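Acyl-coenzyme A oxidase 3 (PDB 5YS9) oxidises acyl-CoA esters of various chain lengths to trans-2-enoyl-CoA in peroxisomal beta-oxidation, using FAD and passing electrons to oxygen to form hydrogen peroxide. Local coordinates at residues 183-188 and 272-277; 327-332 and 344-349. All blocks are in the same frame, centred on the assembly; numbering follows the deposited sequence.

Contact 1. Residues 183-188 and 272-277; sequences DTDEFI and PRQNML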
loop_
_atom_site.group_PDB
_atom_site.type_symbol
_atom_site.label_atom_id
_atom_site.label_comp_id
_atom_site.label_asym_id
_atom_site.label_seq_id
_atom_site.Cartn_x
_atom_site.Cartn_y
_atom_site.Cartn_z
ATOM N N ASP A 183 -17.681 -44.517 25.210
ATOM C CA ASP A 183 -18.659 -44.751 26.238
ATOM C C ASP A 183 -19.866 -43.889 26.013
ATOM O O ASP A 183 -20.985 -44.337 26.171
ATOM C CB ASP A 183 -18.054 -44.358 27.577
ATOM C CG ASP A 183 -17.935 -45.518 28.527
ATOM O OD1 ASP A 183 -18.934 -45.820 29.214
ATOM O OD2 ASP A 183 -16.848 -46.119 28.599
ATOM N N THR A 184 -19.641 -42.637 25.664
ATOM C CA THR A 184 -20.737 -41.728 25.422
ATOM C C THR A 184 -20.996 -41.465 23.958
ATOM O O THR A 184 -21.916 -40.754 23.620
ATOM C CB THR A 184 -20.495 -40.411 26.140
ATOM O OG1 THR A 184 -19.149 -40.009 25.911
ATOM C CG2 THR A 184 -20.686 -40.598 27.611
ATOM N N ASP A 185 -20.205 -42.064 23.087
ATOM C CA ASP A 185 -20.327 -41.803 21.664
ATOM C C ASP A 185 -20.190 -40.318 21.314
ATOM O O ASP A 185 -20.980 -39.767 20.567
ATOM C CB ASP A 185 -21.634 -42.362 21.130
ATOM C CG ASP A 185 -21.589 -42.601 19.658
ATOM O OD1 ASP A 185 -20.495 -42.825 19.131
ATOM O OD2 ASP A 185 -22.641 -42.559 19.022
ATOM N N GLU A 186 -19.183 -39.684 21.892
ATOM C CA GLU A 186 -18.942 -38.258 21.776
ATOM C C GLU A 186 -17.516 -37.927 21.316
ATOM O O GLU A 186 -16.604 -38.750 21.400
ATOM C CB GLU A 186 -19.209 -37.618 23.139
ATOM C CG GLU A 186 -20.693 -37.572 23.536
ATOM C CD GLU A 186 -20.925 -36.814 24.846
ATOM O OE1 GLU A 186 -20.151 -37.001 25.810
ATOM O OE2 GLU A 186 -21.881 -36.018 24.912
ATOM N N PHE A 187 -17.345 -36.716 20.795
ATOM C CA PHE A 187 -16.023 -36.097 20.703
ATOM C C PHE A 187 -15.849 -35.060 21.811
ATOM O O PHE A 187 -16.784 -34.353 22.146
ATOM C CB PHE A 187 -15.784 -35.445 19.343
ATOM C CG PHE A 187 -15.678 -36.423 18.223
ATOM C CD1 PHE A 187 -14.557 -37.221 18.100
ATOM C CD2 PHE A 187 -16.710 -36.548 17.295
ATOM C CE1 PHE A 187 -14.456 -38.117 17.059
ATOM C CE2 PHE A 187 -16.624 -37.458 16.261
ATOM C CZ PHE A 187 -15.491 -38.243 16.137
ATOM N N ILE A 188 -14.640 -35.011 22.367
ATOM C CA ILE A 188 -14.194 -33.941 23.220
ATOM C C ILE A 188 -13.335 -32.993 22.372
ATOM O O ILE A 188 -12.229 -33.359 21.963
ATOM C CB ILE A 188 -13.358 -34.467 24.389
ATOM C CG1 ILE A 188 -14.178 -35.485 25.213
ATOM C CG2 ILE A 188 -12.896 -33.308 25.281
ATOM C CD1 ILE A 188 -13.422 -36.029 26.437
ATOM N N PRO A 272 -21.788 -34.788 20.168
ATOM C CA PRO A 272 -22.012 -36.160 19.670
ATOM C C PRO A 272 -21.059 -36.494 18.504
ATOM O O PRO A 272 -20.645 -35.584 17.787
ATOM C CB PRO A 272 -23.488 -36.141 19.225
ATOM C CG PRO A 272 -24.098 -34.915 19.844
ATOM C CD PRO A 272 -22.955 -33.920 19.911
ATOM N N ARG A 273 -20.688 -37.766 18.352
ATOM C CA ARG A 273 -19.983 -38.268 17.142
ATOM C C ARG A 273 -20.583 -37.774 15.798
ATOM O O ARG A 273 -19.863 -37.449 14.823
ATOM C CB ARG A 273 -20.001 -39.803 17.126
ATOM C CG ARG A 273 -19.090 -40.475 16.101
ATOM C CD ARG A 273 -19.207 -42.015 16.152
ATOM N NE ARG A 273 -20.217 -42.447 15.175
ATOM C CZ ARG A 273 -21.462 -42.823 15.439
ATOM N NH1 ARG A 273 -22.269 -43.117 14.435
ATOM N NH2 ARG A 273 -21.905 -42.920 16.679
ATOM N N GLN A 274 -21.903 -37.702 15.758
ATOM C CA GLN A 274 -22.611 -37.366 14.531
ATOM C C GLN A 274 -22.351 -35.910 14.064
ATOM O O GLN A 274 -22.771 -35.517 12.952
ATOM C CB GLN A 274 -24.118 -37.607 14.720
ATOM C CG GLN A 274 -24.539 -39.061 14.878
ATOM C CD GLN A 274 -24.436 -39.643 16.286
ATOM O OE1 GLN A 274 -23.937 -39.017 17.237
ATOM N NE2 GLN A 274 -24.902 -40.876 16.422
ATOM N N ASN A 275 -21.681 -35.117 14.911
ATOM C CA ASN A 275 -21.440 -33.725 14.592
ATOM C C ASN A 275 -20.244 -33.586 13.716
ATOM O O ASN A 275 -20.104 -32.565 13.070
ATOM C CB ASN A 275 -21.259 -32.874 15.847
ATOM C CG ASN A 275 -22.568 -32.384 16.432
ATOM O OD1 ASN A 275 -22.595 -31.374 17.120
ATOM N ND2 ASN A 275 -23.649 -33.079 16.167
ATOM N N MET A 276 -19.371 -34.587 13.725
ATOM C CA MET A 276 -18.289 -34.678 12.757
ATOM C C MET A 276 -18.893 -34.857 11.406
ATOM O O MET A 276 -19.746 -35.717 11.231
ATOM C CB MET A 276 -17.413 -35.880 13.024
ATOM C CG MET A 276 -16.324 -36.086 11.969
ATOM S SD MET A 276 -15.294 -37.520 12.372
ATOM C CE MET A 276 -14.371 -37.672 10.831
ATOM N N LEU A 277 -18.423 -34.084 10.439
ATOM C CA LEU A 277 -18.944 -34.196 9.068
ATOM C C LEU A 277 -18.271 -35.377 8.353
ATOM O O LEU A 277 -17.063 -35.476 8.349
ATOM C CB LEU A 277 -18.752 -32.876 8.323
ATOM C CG LEU A 277 -19.527 -31.682 8.902
ATOM C CD1 LEU A 277 -19.081 -30.434 8.175
ATOM C CD2 LEU A 277 -21.035 -31.843 8.813
#
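D185 and R273 form a salt bridge at the end of an antiparallel strand pair in the beta domain of this acyl-CoA oxidase. Here strand 186-190 enters beside the last residue of strand 262-272, and a G1 beta bulge, with D185 and E186 both opposite I181, sits at the turn from strand 177-181.

E186 and P272 form a non-hydrogen-bonded pair, CA to CA 4.3 Å, with diverging side chains. One step on, the backbone N of R273 donates to D185 O at 3.0 Å, a nearly straight bond. The side chains of the same two residues meet as well. D185 carries CG anti to its backbone N (chi1 -158°), which swings the carboxylate to the guanidinium edge, the two planes 26° apart. R273 NH2 alone faces it, donating to the syn lone pair of D185 OD1 at 2.8 Å; the salt bridge from R273 NH2 to D185 OD2 is modelled shorter still, at a doubtful 2.5 Å. Further bonds hold both groups: D185 OD1 also meets Y180 OH, and R273 NE bonds to V283 O.

The apolar part lies on the buried side, where F187 turns its ring edge to the 3-10 turn 273-275. R273 O lies in the ring plane, 3.5 Å from F187 CE2, and the same oxygen accepts from M276 N at the close of the turn. F229 packs edge-to-face with this ring. M276 packs against the same ring: its SD lies 4.8 Å from the F187 ring centroid, oblique to it, a Met-aromatic contact. Apart from this, M276 CB packs 3.7 Å from F187 CE2.

Contact 2. Residues 327-332 and 344-349; sequences YACVRR and KIIDYP. With FAD (flavin-adenine dinucleotide), chain D.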
loop_
_atom_site.group_PDB
_atom_site.type_symbol
_atom_site.label_atom_id
_atom_site.label_comp_id
_atom_site.label_asym_id
_atom_site.label_seq_id
_atom_site.Cartn_x
_atom_site.Cartn_y
_atom_site.Cartn_z
ATOM N N TYR A 327 -10.626 11.808 -13.271
ATOM C CA TYR A 327 -9.835 12.901 -12.691
ATOM C C TYR A 327 -8.756 13.362 -13.643
ATOM O O TYR A 327 -8.647 14.535 -13.952
ATOM C CB TYR A 327 -9.155 12.495 -11.387
ATOM C CG TYR A 327 -8.492 13.642 -10.664
ATOM C CD1 TYR A 327 -9.235 14.711 -10.201
ATOM C CD2 TYR A 327 -7.153 13.645 -10.428
ATOM C CE1 TYR A 327 -8.646 15.780 -9.571
ATOM C CE2 TYR A 327 -6.549 14.710 -9.797
ATOM C CZ TYR A 327 -7.308 15.781 -9.356
ATOM O OH TYR A 327 -6.719 16.834 -8.674
ATOM N N ALA A 328 -7.966 12.434 -14.144
ATOM C CA ALA A 328 -6.893 12.808 -15.053
ATOM C C ALA A 328 -7.343 13.616 -16.300
ATOM O O ALA A 328 -6.564 14.436 -16.813
ATOM C CB ALA A 328 -6.157 11.554 -15.467
ATOM N N CYS A 329 -8.558 13.362 -16.795
ATOM C CA CYS A 329 -9.032 13.986 -18.040
ATOM C C CYS A 329 -9.407 15.439 -17.849
ATOM O O CYS A 329 -9.440 16.214 -18.825
ATOM C CB CYS A 329 -10.205 13.214 -18.649
ATOM S SG CYS A 329 -9.726 11.543 -19.245
ATOM N N VAL A 330 -9.693 15.789 -16.604
ATOM C CA VAL A 330 -10.070 17.140 -16.259
ATOM C C VAL A 330 -9.051 17.927 -15.454
ATOM O O VAL A 330 -9.154 19.127 -15.376
ATOM C CB VAL A 330 -11.429 17.181 -15.538
ATOM C CG1 VAL A 330 -12.414 16.268 -16.223
ATOM C CG2 VAL A 330 -11.295 16.830 -14.075
ATOM N N ARG A 331 -8.066 17.266 -14.866
ATOM C CA ARG A 331 -7.161 17.964 -13.969
ATOM C C ARG A 331 -5.988 18.589 -14.687
ATOM O O ARG A 331 -5.242 17.919 -15.349
ATOM C CB ARG A 331 -6.669 17.041 -12.867
ATOM C CG ARG A 331 -5.526 17.608 -12.046
ATOM C CD ARG A 331 -5.968 18.680 -11.078
ATOM N NE ARG A 331 -4.889 19.043 -10.180
ATOM C CZ ARG A 331 -5.043 19.689 -9.038
ATOM N NH1 ARG A 331 -6.236 20.061 -8.646
ATOM N NH2 ARG A 331 -3.997 19.956 -8.290
ATOM N N ARG A 332 -5.822 19.888 -14.527
ATOM C CA ARG A 332 -4.749 20.582 -15.189
ATOM C C ARG A 332 -3.720 21.003 -14.166
ATOM O O ARG A 332 -4.051 21.621 -13.183
ATOM C CB ARG A 332 -5.280 21.822 -15.895
ATOM C CG ARG A 332 -6.128 21.574 -17.120
ATOM C CD ARG A 332 -6.464 22.891 -17.799
ATOM N NE ARG A 332 -7.431 22.752 -18.882
ATOM C CZ ARG A 332 -7.109 22.613 -20.157
ATOM N NH1 ARG A 332 -5.846 22.585 -20.521
ATOM N NH2 ARG A 332 -8.052 22.496 -21.061
ATOM N N LYS A 344 -3.737 19.212 -19.091
ATOM C CA LYS A 344 -4.411 18.168 -18.351
ATOM C C LYS A 344 -3.427 17.038 -18.156
ATOM O O LYS A 344 -2.727 16.676 -19.073
ATOM C CB LYS A 344 -5.627 17.656 -19.121
ATOM C CG LYS A 344 -6.553 18.728 -19.655
ATOM C CD LYS A 344 -7.294 18.233 -20.871
ATOM C CE LYS A 344 -8.698 18.784 -20.930
ATOM N NZ LYS A 344 -9.652 17.783 -21.475
ATOM N N ILE A 345 -3.403 16.457 -16.972
ATOM C CA ILE A 345 -2.405 15.456 -16.646
ATOM C C ILE A 345 -2.511 14.226 -17.541
ATOM O O ILE A 345 -1.530 13.557 -17.801
ATOM C CB ILE A 345 -2.380 15.091 -15.149
ATOM C CG1 ILE A 345 -3.764 14.719 -14.640
ATOM C CG2 ILE A 345 -1.817 16.246 -14.353
ATOM C CD1 ILE A 345 -3.761 14.147 -13.249
ATOM N N ILE A 346 -3.709 13.950 -18.022
ATOM C CA ILE A 346 -3.923 12.833 -18.907
ATOM C C ILE A 346 -3.066 13.013 -20.147
ATOM O O ILE A 346 -2.618 12.051 -20.732
ATOM C CB ILE A 346 -5.399 12.694 -19.304
ATOM C CG1 ILE A 346 -5.653 11.351 -19.961
ATOM C CG2 ILE A 346 -5.810 13.795 -20.257
ATOM C CD1 ILE A 346 -5.243 10.167 -19.128
ATOM N N ASP A 347 -2.893 14.251 -20.574
ATOM C CA ASP A 347 -2.041 14.577 -21.710
ATOM C C ASP A 347 -0.537 14.338 -21.549
ATOM O O ASP A 347 0.157 14.184 -22.524
ATOM C CB ASP A 347 -2.344 15.966 -22.237
ATOM C CG ASP A 347 -3.623 16.009 -22.998
ATOM O OD1 ASP A 347 -3.921 15.012 -23.664
ATOM O OD2 ASP A 347 -4.333 17.023 -22.922
ATOM N N TYR A 348 -0.029 14.362 -20.329
ATOM C CA TYR A 348 1.362 14.005 -20.074
ATOM C C TYR A 348 1.653 12.543 -20.358
ATOM O O TYR A 348 0.908 11.678 -19.964
ATOM C CB TYR A 348 1.733 14.281 -18.625
ATOM C CG TYR A 348 1.750 15.729 -18.259
ATOM C CD1 TYR A 348 2.349 16.657 -19.075
ATOM C CD2 TYR A 348 1.158 16.169 -17.099
ATOM C CE1 TYR A 348 2.363 17.983 -18.743
ATOM C CE2 TYR A 348 1.168 17.494 -16.759
ATOM C CZ TYR A 348 1.772 18.394 -17.587
ATOM O OH TYR A 348 1.784 19.713 -17.253
ATOM N N PRO A 349 2.769 12.265 -21.010
ATOM C CA PRO A 349 3.127 10.865 -21.271
ATOM C C PRO A 349 3.518 10.044 -20.031
ATOM O O PRO A 349 3.333 8.810 -20.034
ATOM C CB PRO A 349 4.333 10.987 -22.231
ATOM C CG PRO A 349 4.142 12.319 -22.904
ATOM C CD PRO A 349 3.503 13.216 -21.874
HETATM P PA FAD D . -1.238 17.849 -8.447
HETATM O O1A FAD D . -0.080 18.755 -8.268
HETATM O O2A FAD D . -2.331 18.189 -9.384
HETATM O O5B FAD D . -0.782 16.407 -8.889
HETATM C C5B FAD D . -1.804 15.428 -9.001
HETATM C C4B FAD D . -1.259 14.254 -9.769
HETATM O O4B FAD D . -0.889 14.693 -11.068
HETATM C C3B FAD D . -0.005 13.779 -9.080
HETATM O O3B FAD D . 0.009 12.366 -9.020
HETATM C C2B FAD D . 1.111 14.214 -9.978
HETATM O O2B FAD D . 2.153 13.246 -9.955
HETATM C C1B FAD D . 0.454 14.343 -11.333
HETATM N N9A FAD D . 1.155 15.449 -11.985
HETATM C C8A FAD D . 1.013 16.744 -11.690
HETATM N N7A FAD D . 1.830 17.488 -12.458
HETATM C C5A FAD D . 2.521 16.662 -13.251
HETATM C C6A FAD D . 3.554 16.793 -14.293
HETATM N N6A FAD D . 4.033 17.992 -14.667
HETATM N N1A FAD D . 4.000 15.668 -14.862
HETATM C C2A FAD D . 3.534 14.468 -14.506
HETATM N N3A FAD D . 2.604 14.269 -13.572
HETATM C C4A FAD D . 2.074 15.313 -12.924
HETATM N N1 FAD D . -1.041 22.289 1.796
HETATM C C2 FAD D . -0.824 23.392 2.524
HETATM O O2 FAD D . -0.535 24.428 1.938
HETATM N N3 FAD D . -0.889 23.415 3.848
HETATM C C4 FAD D . -1.183 22.341 4.546
HETATM O O4 FAD D . -1.239 22.399 5.765
HETATM C C4X FAD D . -1.441 21.087 3.835
HETATM N N5 FAD D . -1.742 19.963 4.487
HETATM C C5X FAD D . -1.985 18.836 3.814
HETATM C C6 FAD D . -2.315 17.704 4.525
HETATM C C7 FAD D . -2.572 16.533 3.857
HETATM C C7M FAD D . -2.917 15.303 4.633
HETATM C C8 FAD D . -2.499 16.503 2.383
HETATM C C8M FAD D . -2.775 15.234 1.646
HETATM C C9 FAD D . -2.165 17.633 1.673
HETATM C C9A FAD D . -1.911 18.809 2.337
HETATM N N10 FAD D . -1.573 19.973 1.630
HETATM C C10 FAD D . -1.349 21.127 2.372
HETATM C "C1'" FAD D . -1.497 20.018 0.169
HETATM C "C2'" FAD D . -0.372 19.184 -0.447
HETATM O "O2'" FAD D . 0.861 19.890 -0.375
HETATM C "C3'" FAD D . -0.696 18.839 -1.902
HETATM O "O3'" FAD D . -1.574 17.733 -1.892
HETATM C "C4'" FAD D . 0.497 18.452 -2.761
HETATM O "O4'" FAD D . 1.592 19.289 -2.420
HETATM C "C5'" FAD D . 0.249 18.675 -4.244
HETATM O "O5'" FAD D . -0.544 17.686 -4.881
HETATM P P FAD D . -1.855 18.114 -5.679
HETATM O O1P FAD D . -3.051 17.578 -4.990
HETATM O O2P FAD D . -1.772 19.566 -5.933
HETATM O O3P FAD D . -1.819 17.330 -7.055
#
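R331 grips the FAD pyrophosphate while its carbonyl ties down I345, so the loop between helices 300-330 and 349-385 of the C-terminal alpha-helical region becomes part of the flavin site. R331 NE and NH2 both donate to FAD O2A, NH2 at 2.7 Å, and the oxygen lies at the guanidinium edge. The third guanidinium nitrogen, R331 NH1, bonds to Y656 OH and to L165 O of the second subunit.

Three bonds join the two segments. I345 N points nearly along the C=O axis of R331, N to O 2.9 Å; I346 N reaches A328 O at 3.1 Å from above the carbonyl plane. K344 NZ takes C329 O at 3.1 Å, again almost in line with the carbonyl. Its aliphatic chain runs beneath R332, with K344 CG centred under one guanidinium face, while R332 NE pairs with E22 and NH1 with E342 O. A methionine in place of K344 has no amino group to give, and would probably leave C329 O without its in-line mate and the two segments less firmly tied there.

Apolar contacts fill in around these bonds. I345 has CG1 between the backbone N and the carbonyl carbon (chi1 52°), a crowded position that carries CD1 to the adenosine ribose, 3.6 Å from FAD O4B. I346 packs against the helix, its CD1 4.0 Å from A328 CB and its CG1 near C329 SG. Y348, N-cap of helix 349-385, lays one ring face against the adenine, its OH bonded to Q333 O; Y348 CE2 comes within 3.5 Å of FAD C6A.

Contact 1 closes before contact 2 opens along the chain, and the two lie on opposite sides of its centre. Their centres are 66 Å apart and their nearest atoms about 48 Å. They share no strand or helix: 183-188 with 272-277 lies where the start of strand 186-190 and the end of strand 262-272, in the mixed sheet of the middle domain, meet the loops beside them, 327-332 with 344-349 at the loop between long helices 300-330 and 349-385. Contact 1 stays within one chain, whereas contact 2 binds FAD at a site that the second subunit completes with T163, S169 and D457. Both subunits thus contribute to the cofactor site, and binding is likely to depend on the dimer.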